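Local coordinates for beta-agarase D (Zobellia galactanivorans, PDB 4ASM), which hydrolyses the beta-1,4 linkages of agarose at random with retention of anomeric configuration, this chain being its family GH16 catalytic domain, at residues I150-P155 with I161-C166; I183-H188 with I221-N226; K197-A202 with G274-E279; M319-N324 with I356-P361. All blocks are in the same frame, centred on the assembly; numbering follows the deposited sequence.

Contact 1: residues I150-P155 with I161-C166; sequences IWLLSP and IDIMEC
I150, L152, I163 and M164 put their side chains together on one face of the antiparallel hairpin of strands 147-153 and 159-166, the face turned to strands 133-140 and 220-229. The end carbon CD1 of I163 is the meeting point: it lies 3.8 Å from CD2 of L152, and CG2 of I150 also comes up to it. L152 holds its CG beside its own backbone N (chi1 -48°), which sets CD1 against CB of I161 at 4.1 Å and turns CD2 to I163. At the far end the bent M164 chain brings CE to CD1 of I150. Replacing L152 by an alanine would probably open a gap beside CD1 of I163 and take away the cover over I161. Outward from this apolar layer the backbones pair, I161 N giving its hydrogen to L152 O and L152 N giving its own to I161 O. Where I150 faces two residues, its O accepts two bonds, from I163 N and M164 N, both 2.9 Å; the second is nearly straight (167°) and in the carbonyl plane, while the first donor is tilted from it. W151 and D162 occupy the other face side by side, ring and carboxylate planes 86° apart, with OD1 of D162 3.2 Å from CB of W151. This is a classic beta bulge within the GH16 jelly-roll, placed just where the strand carries the residues by similarity assigned to catalysis: E160, the nucleophile, precedes D162, and E165, the proton donor, follows the bulge.

Contact 2: residues I183-H188 with I221-N226; sequences IHLSHH and IRIGVN
I183 meets I221 and I223 head on, each pair reaching across tip to tip, so that three isoleucines join two strands whose backbones stay well apart: the CA atoms of I183 and I223 are 9.9 Å from each other. The two branches of I183 divide the work. Its long arm ends in CD1, which touches CD1 of I221 at 3.7 Å, while its short branch CG2 meets CD1 of I223, also at 3.7 Å. The torsions explain the split: with CG1 beside the backbone N (chi1 -54°), CG2 is left anti to that N, and the two methyl ends fork toward different partners. I223 answers with an extended arm, its CG1 anti to the backbone N (chi1 -176°), which carries CD1 up to I183. L185 joins more loosely; its CD2 stands 4.3 Å from CD1 of I223. No hydrogen bond links the two segments, and the contact rests on methyl groups alone, in a buried layer between facing strands as expected of a beta-sandwich. H184, next to I183, takes no part in this layer; its ND1 is hydrogen-bonded to E165, the proton donor by similarity, and its ring stacks on that of W207. Strand 159-166 runs alongside strand 183-191, with M164 packing on I223 and I163 on V225, while L185 also packs on Y235 of strand 232-237 and on V242 and R243 of strand 240-246.

Contact 3: residues K197-A202 with G274-E279; sequences KDYQPA and GQLIKE
L276 reaches over to Y199 and A202, joining a loop of the GH16 jelly-roll domain to the short edge strand 197-199 and the turn after it, the centre of the contact lying about 18 Å from the centre of the chain. All the direct contacts between the segments are apolar, and the two methyls of L276 share them. One, CD1, packs against CB of A202 at 4.0 Å, a methyl-to-methyl meeting in which the alanine points its short side chain toward the leucine. The other methyl belongs to an aliphatic-aromatic contact at the rim of the Y199 ring, close to the ring plane and not over a face; the two side chains cross at about a right angle. Y199 reaches this position by extension, its CG anti to the backbone N (chi1 177°), which swings the ring out from the strand to the leucine. Polar bonds in this region run to other parts of the fold instead of between the segments. A202 bonds through its backbone with Q283 of strand 282-288, Y199 likewise with V189 of strand 183-191, and P201 O accepts from H184 NE2. Q283 also packs against both Y199 and L276, and P305 and Y308 touch the tyrosine, so the cluster ties the 197-202 segment and the loop at L276 to strand 282-288 and to the loop holding P305 and Y308. At the aromatic rim, the atoms in question are CD2 of L276 and CE1 of Y199, 4.1 Å apart.

Contact 4: residues M319-N324 with I356-P361; sequences MDIIIN and IRVYKP
Strands 320-326 and 350-362 face each other across the hydrophobic interior of the jelly-roll beta-sandwich, each lending alternate side chains to the space between. Their short segments run nearly antiparallel, at 163°, with axes 11.1 Å apart at closest approach, too far for backbone pairing and suited to two layers of branched aliphatic residues. I321 and I323 come from one strand, I356 and V358 from the other. The pivotal atom is CD1 of I356, which lies 4.0 Å from CG2 of I321 and 4.2 Å from CD1 of I323. I356 sends its CG1 out anti to the backbone N (chi1 -174°), an extended arm that passes I321 in the opposite direction and meets the end of I323 tip to tip. I321 turns its other branch elsewhere: CD1 reaches CG2 of V358 at 4.1 Å, again end against end. L152 covers I321 from strand 147-153, and I356 also touches V135 and A137 of strand 133-140, so the apolar layer continues into neighbouring strands. The neighbours along each strand have other partners: I322 packs on W151 and C122, D320 forms a salt bridge with R128, and R357 one with E136. With no hydrogen bond or charge across it, the contact between the two strands rests on dispersion and the exclusion of water, forces with little directional demand, so the fit depends on how the methyl ends meet.

The four contacts illustrate how a beta-sandwich enzyme builds outward from its catalytic strand. Contact 1 lies about 4 Å, centre to centre, from the middle of the chain and carries the predicted proton donor E165, whose OE1 is 2.8 Å from ND1 of H184 in contact 2. That histidine is bonded in turn through NE2 to P201 O of contact 3 at 3.0 Å, so one histidine side chain ties the proton donor by similarity to the backbone of contact 3. On the other flank, contact 4 adjoins contact 1 by strand pairing, with W151 O 2.8 Å from I322 N. Contacts 3 and 4 do not touch; their centres are about 27 Å apart, on opposite sides of the chain's centre.

Contact 1: residues I150-P155 with I161-C166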
loop_
_atom_site.group_PDB
_atom_site.type_symbol
_atom_site.label_atom_id
_atom_site.label_comp_id
_atom_site.label_asym_id
_atom_site.label_seq_id
_atom_site.Cartn_x
_atom_site.Cartn_y
_atom_site.Cartn_z
ATOM N N ILE A 150 -0.293 -1.952 -3.397
ATOM C CA ILE A 150 1.091 -2.397 -3.599
ATOM C C ILE A 150 1.800 -2.047 -2.315
ATOM O O ILE A 150 1.787 -0.887 -1.891
ATOM C CB ILE A 150 1.770 -1.682 -4.781
ATOM C CG1 ILE A 150 0.978 -1.944 -6.068
ATOM C CG2 ILE A 150 3.221 -2.129 -4.881
ATOM C CD1 ILE A 150 1.497 -1.202 -7.299
ATOM N N TRP A 151 2.370 -3.043 -1.650
ATOM C CA TRP A 151 2.851 -2.781 -0.301
ATOM C C TRP A 151 3.951 -3.737 0.141
ATOM O O TRP A 151 4.271 -4.697 -0.575
ATOM C CB TRP A 151 1.663 -2.766 0.682
ATOM C CG TRP A 151 0.747 -3.971 0.666
ATOM C CD1 TRP A 151 0.014 -4.457 -0.394
ATOM C CD2 TRP A 151 0.436 -4.806 1.785
ATOM N NE1 TRP A 151 -0.724 -5.546 0.011
ATOM C CE2 TRP A 151 -0.480 -5.781 1.341
ATOM C CE3 TRP A 151 0.849 -4.822 3.124
ATOM C CZ2 TRP A 151 -0.986 -6.775 2.190
ATOM C CZ3 TRP A 151 0.344 -5.787 3.978
ATOM C CH2 TRP A 151 -0.582 -6.754 3.511
ATOM N N LEU A 152 4.534 -3.435 1.300
ATOM C CA LEU A 152 5.630 -4.217 1.883
ATOM C C LEU A 152 5.230 -4.655 3.292
ATOM O O LEU A 152 4.697 -3.838 4.073
ATOM C CB LEU A 152 6.905 -3.360 1.951
ATOM C CG LEU A 152 7.324 -2.573 0.715
ATOM C CD1 LEU A 152 8.541 -1.701 1.018
ATOM C CD2 LEU A 152 7.577 -3.484 -0.492
ATOM N N LEU A 153 5.481 -5.919 3.639
ATOM C CA LEU A 153 5.065 -6.425 4.957
ATOM C C LEU A 153 6.107 -7.397 5.481
ATOM O O LEU A 153 6.492 -8.328 4.760
ATOM C CB LEU A 153 3.703 -7.112 4.866
ATOM C CG LEU A 153 3.080 -7.693 6.143
ATOM C CD1 LEU A 153 2.809 -6.611 7.200
ATOM C CD2 LEU A 153 1.791 -8.470 5.822
ATOM N N SER A 154 6.569 -7.186 6.712
ATOM C CA SER A 154 7.550 -8.120 7.282
ATOM C C SER A 154 6.890 -9.496 7.442
ATOM O O SER A 154 5.688 -9.574 7.697
ATOM C CB SER A 154 8.124 -7.589 8.607
ATOM O OG SER A 154 7.149 -7.568 9.623
ATOM N N PRO A 155 7.657 -10.577 7.231
ATOM C CA PRO A 155 7.098 -11.933 7.420
ATOM C C PRO A 155 6.350 -12.137 8.746
ATOM O O PRO A 155 5.381 -12.889 8.794
ATOM C CB PRO A 155 8.346 -12.823 7.346
ATOM C CG PRO A 155 9.231 -12.106 6.400
ATOM C CD PRO A 155 9.016 -10.617 6.667
ATOM N N ILE A 161 5.220 -1.145 5.134
ATOM C CA ILE A 161 5.366 0.137 4.429
ATOM C C ILE A 161 4.571 0.002 3.160
ATOM O O ILE A 161 4.802 -0.918 2.402
ATOM C CB ILE A 161 6.842 0.435 4.092
ATOM C CG1 ILE A 161 7.628 0.701 5.383
ATOM C CG2 ILE A 161 6.965 1.609 3.095
ATOM C CD1 ILE A 161 9.152 0.508 5.256
ATOM N N ASP A 162 3.607 0.892 2.944
ATOM C CA ASP A 162 2.801 0.804 1.737
ATOM C C ASP A 162 3.411 1.664 0.646
ATOM O O ASP A 162 4.042 2.692 0.928
ATOM C CB ASP A 162 1.356 1.214 2.007
ATOM C CG ASP A 162 0.694 0.333 3.016
ATOM O OD1 ASP A 162 1.169 -0.806 3.225
ATOM O OD2 ASP A 162 -0.280 0.781 3.624
ATOM N N ILE A 163 3.238 1.212 -0.592
ATOM C CA ILE A 163 3.551 2.025 -1.759
ATOM C C ILE A 163 2.250 2.695 -2.204
ATOM O O ILE A 163 2.181 3.925 -2.296
ATOM C CB ILE A 163 4.198 1.195 -2.868
ATOM C CG1 ILE A 163 5.632 0.832 -2.447
ATOM C CG2 ILE A 163 4.270 2.013 -4.141
ATOM C CD1 ILE A 163 5.961 -0.604 -2.454
ATOM N N MET A 164 1.224 1.893 -2.458
ATOM C CA MET A 164 -0.074 2.441 -2.836
ATOM C C MET A 164 -1.199 1.721 -2.096
ATOM O O MET A 164 -1.228 0.488 -2.037
ATOM C CB MET A 164 -0.286 2.283 -4.335
ATOM C CG MET A 164 -1.683 2.748 -4.803
ATOM S SD MET A 164 -1.940 2.598 -6.588
ATOM C CE MET A 164 -1.882 0.814 -6.789
ATOM N N GLU A 165 -2.138 2.503 -1.545
ATOM C CA GLU A 165 -3.440 1.999 -1.102
ATOM C C GLU A 165 -4.430 3.009 -1.666
ATOM O O GLU A 165 -4.450 4.175 -1.224
ATOM C CB GLU A 165 -3.529 1.956 0.424
ATOM C CG GLU A 165 -4.884 1.553 0.953
ATOM C CD GLU A 165 -4.850 1.344 2.447
ATOM O OE1 GLU A 165 -4.472 2.305 3.149
ATOM O OE2 GLU A 165 -5.179 0.227 2.924
ATOM N N CYS A 166 -5.200 2.597 -2.676
ATOM C CA CYS A 166 -6.054 3.529 -3.396
ATOM C C CYS A 166 -7.386 2.872 -3.717
ATOM O O CYS A 166 -7.419 1.786 -4.263
ATOM C CB CYS A 166 -5.348 3.964 -4.685
ATOM S SG CYS A 166 -6.302 5.197 -5.632
#

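Contact 2: residues I183-H188 with I221-N226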
loop_
_atom_site.group_PDB
_atom_site.type_symbol
_atom_site.label_atom_id
_atom_site.label_comp_id
_atom_site.label_asym_id
_atom_site.label_seq_id
_atom_site.Cartn_x
_atom_site.Cartn_y
_atom_site.Cartn_z
ATOM N N ILE A 183 -4.913 9.136 -2.951
ATOM C CA ILE A 183 -4.079 7.946 -2.774
ATOM C C ILE A 183 -3.605 7.986 -1.341
ATOM O O ILE A 183 -3.035 8.981 -0.901
ATOM C CB ILE A 183 -2.854 7.893 -3.734
ATOM C CG1 ILE A 183 -3.287 8.056 -5.198
ATOM C CG2 ILE A 183 -2.025 6.582 -3.489
ATOM C CD1 ILE A 183 -2.147 8.081 -6.192
ATOM N N HIS A 184 -3.885 6.922 -0.592
ATOM C CA HIS A 184 -3.379 6.848 0.772
ATOM C C HIS A 184 -1.909 6.471 0.781
ATOM O O HIS A 184 -1.548 5.382 0.328
ATOM C CB HIS A 184 -4.196 5.863 1.613
ATOM C CG HIS A 184 -3.975 6.011 3.089
ATOM N ND1 HIS A 184 -4.071 4.945 3.957
ATOM C CD2 HIS A 184 -3.626 7.083 3.843
ATOM C CE1 HIS A 184 -3.833 5.363 5.190
ATOM N NE2 HIS A 184 -3.544 6.649 5.147
ATOM N N LEU A 185 -1.083 7.391 1.270
ATOM C CA LEU A 185 0.372 7.201 1.343
ATOM C C LEU A 185 0.632 6.784 2.787
ATOM O O LEU A 185 0.443 7.578 3.723
ATOM C CB LEU A 185 1.138 8.475 0.962
ATOM C CG LEU A 185 0.732 9.043 -0.404
ATOM C CD1 LEU A 185 1.465 10.348 -0.615
ATOM C CD2 LEU A 185 1.068 8.031 -1.490
ATOM N N SER A 186 0.989 5.513 2.981
ATOM C CA SER A 186 0.794 4.901 4.286
ATOM C C SER A 186 1.856 3.870 4.669
ATOM O O SER A 186 2.731 3.512 3.884
ATOM C CB SER A 186 -0.604 4.270 4.302
ATOM O OG SER A 186 -1.044 3.900 5.606
ATOM N N HIS A 187 1.743 3.417 5.911
ATOM C CA HIS A 187 2.547 2.320 6.443
ATOM C C HIS A 187 1.751 1.807 7.619
ATOM O O HIS A 187 0.762 2.407 7.999
ATOM C CB HIS A 187 3.950 2.798 6.870
ATOM C CG HIS A 187 3.967 3.553 8.166
ATOM N ND1 HIS A 187 3.863 4.927 8.230
ATOM C CD2 HIS A 187 4.081 3.122 9.448
ATOM C CE1 HIS A 187 3.924 5.311 9.495
ATOM N NE2 HIS A 187 4.066 4.236 10.257
ATOM N N HIS A 188 2.154 0.671 8.187
ATOM C CA HIS A 188 1.521 0.237 9.426
ATOM C C HIS A 188 2.588 -0.299 10.353
ATOM O O HIS A 188 3.579 -0.872 9.912
ATOM C CB HIS A 188 0.542 -0.914 9.183
ATOM C CG HIS A 188 -0.787 -0.529 8.604
ATOM N ND1 HIS A 188 -0.966 -0.140 7.289
ATOM C CD2 HIS A 188 -2.023 -0.583 9.149
ATOM C CE1 HIS A 188 -2.255 0.072 7.069
ATOM N NE2 HIS A 188 -2.918 -0.193 8.181
ATOM N N ILE A 221 -0.510 5.256 -13.420
ATOM C CA ILE A 221 0.405 6.117 -12.702
ATOM C C ILE A 221 1.691 5.341 -12.429
ATOM O O ILE A 221 1.713 4.098 -12.487
ATOM C CB ILE A 221 -0.205 6.614 -11.363
ATOM C CG1 ILE A 221 -0.485 5.460 -10.394
ATOM C CG2 ILE A 221 -1.512 7.407 -11.599
ATOM C CD1 ILE A 221 -0.870 5.979 -8.968
ATOM N N ARG A 222 2.764 6.067 -12.129
ATOM C CA ARG A 222 3.932 5.473 -11.488
ATOM C C ARG A 222 3.890 5.873 -10.027
ATOM O O ARG A 222 3.680 7.048 -9.703
ATOM C CB ARG A 222 5.225 6.003 -12.102
ATOM C CG ARG A 222 5.480 5.506 -13.487
ATOM C CD ARG A 222 6.907 5.842 -13.837
ATOM N NE ARG A 222 7.134 7.257 -14.131
ATOM C CZ ARG A 222 8.060 8.041 -13.562
ATOM N NH1 ARG A 222 8.879 7.623 -12.590
ATOM N NH2 ARG A 222 8.173 9.289 -13.993
ATOM N N ILE A 223 4.061 4.910 -9.139
ATOM C CA ILE A 223 4.044 5.223 -7.702
ATOM C C ILE A 223 5.127 4.395 -7.016
ATOM O O ILE A 223 5.282 3.206 -7.299
ATOM C CB ILE A 223 2.634 5.031 -7.089
ATOM C CG1 ILE A 223 2.598 5.443 -5.607
ATOM C CG2 ILE A 223 2.117 3.612 -7.307
ATOM C CD1 ILE A 223 1.163 5.673 -5.113
ATOM N N GLY A 224 5.848 5.026 -6.106
ATOM C CA GLY A 224 6.967 4.340 -5.457
ATOM C C GLY A 224 7.269 4.895 -4.094
ATOM O O GLY A 224 6.849 6.000 -3.759
ATOM N N VAL A 225 7.989 4.105 -3.314
ATOM C CA VAL A 225 8.505 4.536 -2.026
ATOM C C VAL A 225 10.008 4.346 -1.967
ATOM O O VAL A 225 10.524 3.291 -2.370
ATOM C CB VAL A 225 7.805 3.819 -0.834
ATOM C CG1 VAL A 225 8.288 4.360 0.497
ATOM C CG2 VAL A 225 6.361 4.038 -0.901
ATOM N N ASN A 226 10.696 5.383 -1.484
ATOM C CA ASN A 226 12.115 5.282 -1.179
ATOM C C ASN A 226 12.217 5.074 0.321
ATOM O O ASN A 226 11.896 5.975 1.118
ATOM C CB ASN A 226 12.865 6.540 -1.639
ATOM C CG ASN A 226 14.379 6.425 -1.450
ATOM O OD1 ASN A 226 14.935 5.325 -1.400
ATOM N ND2 ASN A 226 15.045 7.575 -1.316
#

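Contact 3: residues K197-A202 with G274-E279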
loop_
_atom_site.group_PDB
_atom_site.type_symbol
_atom_site.label_atom_id
_atom_site.label_comp_id
_atom_site.label_asym_id
_atom_site.label_seq_id
_atom_site.Cartn_x
_atom_site.Cartn_y
_atom_site.Cartn_z
ATOM N N LYS A 197 -2.859 -4.500 18.103
ATOM C CA LYS A 197 -3.000 -3.062 17.849
ATOM C C LYS A 197 -2.444 -2.742 16.470
ATOM O O LYS A 197 -1.473 -3.352 16.031
ATOM C CB LYS A 197 -2.255 -2.240 18.898
ATOM C CG LYS A 197 -2.757 -2.473 20.306
ATOM C CD LYS A 197 -2.182 -1.493 21.287
ATOM C CE LYS A 197 -2.661 -1.805 22.697
ATOM N NZ LYS A 197 -4.100 -1.514 22.876
ATOM N N ASP A 198 -3.067 -1.760 15.819
ATOM C CA ASP A 198 -2.710 -1.375 14.454
ATOM C C ASP A 198 -2.606 0.145 14.381
ATOM O O ASP A 198 -3.545 0.846 14.731
ATOM C CB ASP A 198 -3.810 -1.896 13.522
ATOM C CG ASP A 198 -3.578 -1.552 12.051
ATOM O OD1 ASP A 198 -2.520 -1.006 11.700
ATOM O OD2 ASP A 198 -4.478 -1.843 11.243
ATOM N N TYR A 199 -1.442 0.640 13.973
ATOM C CA TYR A 199 -1.271 2.065 13.665
ATOM C C TYR A 199 -0.936 2.288 12.183
ATOM O O TYR A 199 -0.110 1.588 11.623
ATOM C CB TYR A 199 -0.153 2.681 14.503
ATOM C CG TYR A 199 0.062 4.120 14.111
ATOM C CD1 TYR A 199 -0.815 5.100 14.559
ATOM C CD2 TYR A 199 1.099 4.485 13.252
ATOM C CE1 TYR A 199 -0.672 6.435 14.177
ATOM C CE2 TYR A 199 1.267 5.824 12.854
ATOM C CZ TYR A 199 0.370 6.787 13.329
ATOM O OH TYR A 199 0.522 8.110 12.976
ATOM N N GLN A 200 -1.583 3.287 11.589
ATOM C CA GLN A 200 -1.268 3.786 10.255
ATOM C C GLN A 200 -1.475 5.311 10.235
ATOM O O GLN A 200 -2.215 5.858 11.066
ATOM C CB GLN A 200 -2.168 3.138 9.217
ATOM C CG GLN A 200 -3.633 3.554 9.368
ATOM C CD GLN A 200 -4.540 2.798 8.435
ATOM O OE1 GLN A 200 -5.405 2.014 8.853
ATOM N NE2 GLN A 200 -4.312 2.978 7.167
ATOM N N PRO A 201 -0.814 6.001 9.295
ATOM C CA PRO A 201 -1.040 7.443 9.178
ATOM C C PRO A 201 -2.495 7.791 8.934
ATOM O O PRO A 201 -3.160 7.212 8.065
ATOM C CB PRO A 201 -0.173 7.850 7.988
ATOM C CG PRO A 201 0.941 6.797 7.998
ATOM C CD PRO A 201 0.216 5.520 8.358
ATOM N N ALA A 202 -2.967 8.748 9.735
ATOM C CA ALA A 202 -4.342 9.226 9.682
ATOM C C ALA A 202 -4.407 10.755 9.610
ATOM O O ALA A 202 -5.460 11.342 9.861
ATOM C CB ALA A 202 -5.126 8.716 10.889
ATOM N N GLY A 274 -1.945 4.583 23.950
ATOM C CA GLY A 274 -2.157 5.937 23.427
ATOM C C GLY A 274 -3.137 6.028 22.259
ATOM O O GLY A 274 -3.284 5.084 21.468
ATOM N N GLN A 275 -3.805 7.175 22.149
ATOM C CA GLN A 275 -4.690 7.471 21.025
ATOM C C GLN A 275 -4.344 8.827 20.423
ATOM O O GLN A 275 -3.836 9.709 21.098
ATOM C CB GLN A 275 -6.163 7.481 21.449
ATOM C CG GLN A 275 -6.717 6.122 21.872
ATOM C CD GLN A 275 -8.144 6.193 22.410
ATOM O OE1 GLN A 275 -9.074 6.620 21.712
ATOM N NE2 GLN A 275 -8.328 5.738 23.646
ATOM N N LEU A 276 -4.658 8.991 19.149
ATOM C CA LEU A 276 -4.455 10.265 18.468
ATOM C C LEU A 276 -5.434 11.319 18.971
ATOM O O LEU A 276 -6.603 11.017 19.196
ATOM C CB LEU A 276 -4.705 10.062 16.968
ATOM C CG LEU A 276 -3.763 9.140 16.187
ATOM C CD1 LEU A 276 -4.308 8.903 14.770
ATOM C CD2 LEU A 276 -2.335 9.676 16.146
ATOM N N ILE A 277 -4.962 12.551 19.131
ATOM C CA ILE A 277 -5.866 13.692 19.183
ATOM C C ILE A 277 -6.221 14.033 17.727
ATOM O O ILE A 277 -5.329 14.133 16.876
ATOM C CB ILE A 277 -5.197 14.913 19.849
ATOM C CG1 ILE A 277 -4.859 14.630 21.322
ATOM C CG2 ILE A 277 -6.083 16.174 19.716
ATOM C CD1 ILE A 277 -5.997 14.030 22.144
ATOM N N LYS A 278 -7.512 14.170 17.447
ATOM C CA LYS A 278 -7.986 14.438 16.087
ATOM C C LYS A 278 -8.609 15.836 15.921
ATOM O O LYS A 278 -9.055 16.466 16.899
ATOM C CB LYS A 278 -8.949 13.333 15.635
ATOM C CG LYS A 278 -8.313 11.937 15.664
ATOM C CD LYS A 278 -9.171 10.869 14.993
ATOM C CE LYS A 278 -8.317 9.657 14.639
ATOM N NZ LYS A 278 -9.040 8.691 13.763
ATOM N N GLU A 279 -8.601 16.320 14.681
ATOM C CA GLU A 279 -9.194 17.601 14.316
ATOM C C GLU A 279 -9.802 17.393 12.944
ATOM O O GLU A 279 -9.127 16.916 12.033
ATOM C CB GLU A 279 -8.120 18.697 14.260
ATOM C CG GLU A 279 -8.617 20.079 13.821
ATOM C CD GLU A 279 -7.509 21.137 13.791
ATOM O OE1 GLU A 279 -6.345 20.839 13.428
ATOM O OE2 GLU A 279 -7.818 22.300 14.118
#

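Contact 4: residues M319-N324 with I356-P361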
loop_
_atom_site.group_PDB
_atom_site.type_symbol
_atom_site.label_atom_id
_atom_site.label_comp_id
_atom_site.label_asym_id
_atom_site.label_seq_id
_atom_site.Cartn_x
_atom_site.Cartn_y
_atom_site.Cartn_z
ATOM N N MET A 319 11.197 -6.964 4.444
ATOM C CA MET A 319 9.783 -7.048 4.101
ATOM C C MET A 319 9.519 -7.772 2.781
ATOM O O MET A 319 10.336 -7.725 1.863
ATOM C CB MET A 319 9.181 -5.642 4.043
ATOM C CG MET A 319 9.239 -4.930 5.387
ATOM S SD MET A 319 8.368 -3.357 5.299
ATOM C CE MET A 319 8.830 -2.727 6.923
ATOM N N ASP A 320 8.392 -8.483 2.727
ATOM C CA ASP A 320 7.880 -9.049 1.485
ATOM C C ASP A 320 7.150 -7.998 0.674
ATOM O O ASP A 320 6.367 -7.213 1.219
ATOM C CB ASP A 320 6.876 -10.163 1.794
ATOM C CG ASP A 320 7.503 -11.310 2.578
ATOM O OD1 ASP A 320 8.575 -11.792 2.151
ATOM O OD2 ASP A 320 6.918 -11.725 3.596
ATOM N N ILE A 321 7.368 -8.017 -0.641
ATOM C CA ILE A 321 6.571 -7.189 -1.565
ATOM C C ILE A 321 5.288 -7.944 -1.880
ATOM O O ILE A 321 5.339 -9.101 -2.332
ATOM C CB ILE A 321 7.292 -6.904 -2.896
ATOM C CG1 ILE A 321 8.634 -6.225 -2.669
ATOM C CG2 ILE A 321 6.398 -6.034 -3.799
ATOM C CD1 ILE A 321 9.561 -6.293 -3.890
ATOM N N ILE A 322 4.156 -7.291 -1.628
ATOM C CA ILE A 322 2.838 -7.867 -1.869
ATOM C C ILE A 322 2.045 -6.950 -2.798
ATOM O O ILE A 322 2.061 -5.718 -2.663
ATOM C CB ILE A 322 2.065 -8.053 -0.539
ATOM C CG1 ILE A 322 2.864 -9.001 0.397
ATOM C CG2 ILE A 322 0.658 -8.569 -0.806
ATOM C CD1 ILE A 322 2.329 -9.128 1.801
ATOM N N ILE A 323 1.384 -7.548 -3.783
ATOM C CA ILE A 323 0.451 -6.793 -4.618
ATOM C C ILE A 323 -0.871 -7.494 -4.507
ATOM O O ILE A 323 -0.939 -8.724 -4.619
ATOM C CB ILE A 323 0.921 -6.711 -6.089
ATOM C CG1 ILE A 323 2.292 -6.043 -6.151
ATOM C CG2 ILE A 323 -0.129 -5.936 -6.916
ATOM C CD1 ILE A 323 2.895 -6.023 -7.551
ATOM N N ASN A 324 -1.944 -6.739 -4.277
ATOM C CA ASN A 324 -3.253 -7.373 -4.152
ATOM C C ASN A 324 -4.416 -6.421 -4.383
ATOM O O ASN A 324 -4.218 -5.229 -4.603
ATOM C CB ASN A 324 -3.415 -8.124 -2.799
ATOM C CG ASN A 324 -3.681 -7.195 -1.606
ATOM O OD1 ASN A 324 -4.081 -6.051 -1.768
ATOM N ND2 ASN A 324 -3.498 -7.715 -0.400
ATOM N N ILE A 356 7.189 -3.445 -12.023
ATOM C CA ILE A 356 7.646 -3.033 -10.713
ATOM C C ILE A 356 9.162 -3.188 -10.680
ATOM O O ILE A 356 9.702 -4.246 -11.036
ATOM C CB ILE A 356 6.917 -3.812 -9.575
ATOM C CG1 ILE A 356 7.290 -3.260 -8.189
ATOM C CG2 ILE A 356 7.143 -5.329 -9.703
ATOM C CD1 ILE A 356 6.413 -3.809 -7.087
ATOM N N ARG A 357 9.841 -2.121 -10.275
ATOM C CA ARG A 357 11.298 -2.122 -10.244
ATOM C C ARG A 357 11.790 -1.814 -8.837
ATOM O O ARG A 357 11.149 -1.063 -8.084
ATOM C CB ARG A 357 11.859 -1.111 -11.259
ATOM C CG ARG A 357 11.557 0.344 -10.980
ATOM C CD ARG A 357 12.030 1.193 -12.162
ATOM N NE ARG A 357 11.698 2.603 -12.013
ATOM C CZ ARG A 357 12.258 3.569 -12.732
ATOM N NH1 ARG A 357 13.206 3.274 -13.630
ATOM N NH2 ARG A 357 11.851 4.817 -12.574
ATOM N N VAL A 358 12.940 -2.388 -8.499
ATOM C CA VAL A 358 13.505 -2.283 -7.166
ATOM C C VAL A 358 14.969 -1.916 -7.340
ATOM O O VAL A 358 15.683 -2.589 -8.096
ATOM C CB VAL A 358 13.387 -3.625 -6.422
ATOM C CG1 VAL A 358 14.026 -3.532 -5.053
ATOM C CG2 VAL A 358 11.922 -4.049 -6.311
ATOM N N TYR A 359 15.408 -0.851 -6.659
ATOM C CA TYR A 359 16.818 -0.429 -6.676
ATOM C C TYR A 359 17.363 -0.261 -5.266
ATOM O O TYR A 359 16.616 -0.009 -4.313
ATOM C CB TYR A 359 16.973 0.920 -7.375
ATOM C CG TYR A 359 16.575 0.973 -8.824
ATOM C CD1 TYR A 359 17.495 0.703 -9.851
ATOM C CD2 TYR A 359 15.281 1.350 -9.188
ATOM C CE1 TYR A 359 17.103 0.774 -11.198
ATOM C CE2 TYR A 359 14.894 1.433 -10.504
ATOM C CZ TYR A 359 15.803 1.147 -11.520
ATOM O OH TYR A 359 15.383 1.247 -12.829
ATOM N N LYS A 360 18.674 -0.414 -5.130
ATOM C CA LYS A 360 19.340 0.013 -3.912
ATOM C C LYS A 360 20.461 0.991 -4.266
ATOM O O LYS A 360 21.048 0.880 -5.345
ATOM C CB LYS A 360 19.882 -1.191 -3.137
ATOM C CG LYS A 360 18.815 -2.204 -2.714
ATOM C CD LYS A 360 19.427 -3.424 -2.027
ATOM C CE LYS A 360 19.877 -3.110 -0.614
ATOM N NZ LYS A 360 18.698 -2.845 0.299
ATOM N N PRO A 361 20.749 1.958 -3.371
ATOM C CA PRO A 361 21.791 2.948 -3.635
ATOM C C PRO A 361 23.166 2.366 -3.331
ATOM O O PRO A 361 23.359 1.738 -2.279
ATOM C CB PRO A 361 21.459 4.064 -2.643
ATOM C CG PRO A 361 20.814 3.406 -1.506
ATOM C CD PRO A 361 20.119 2.151 -2.057
#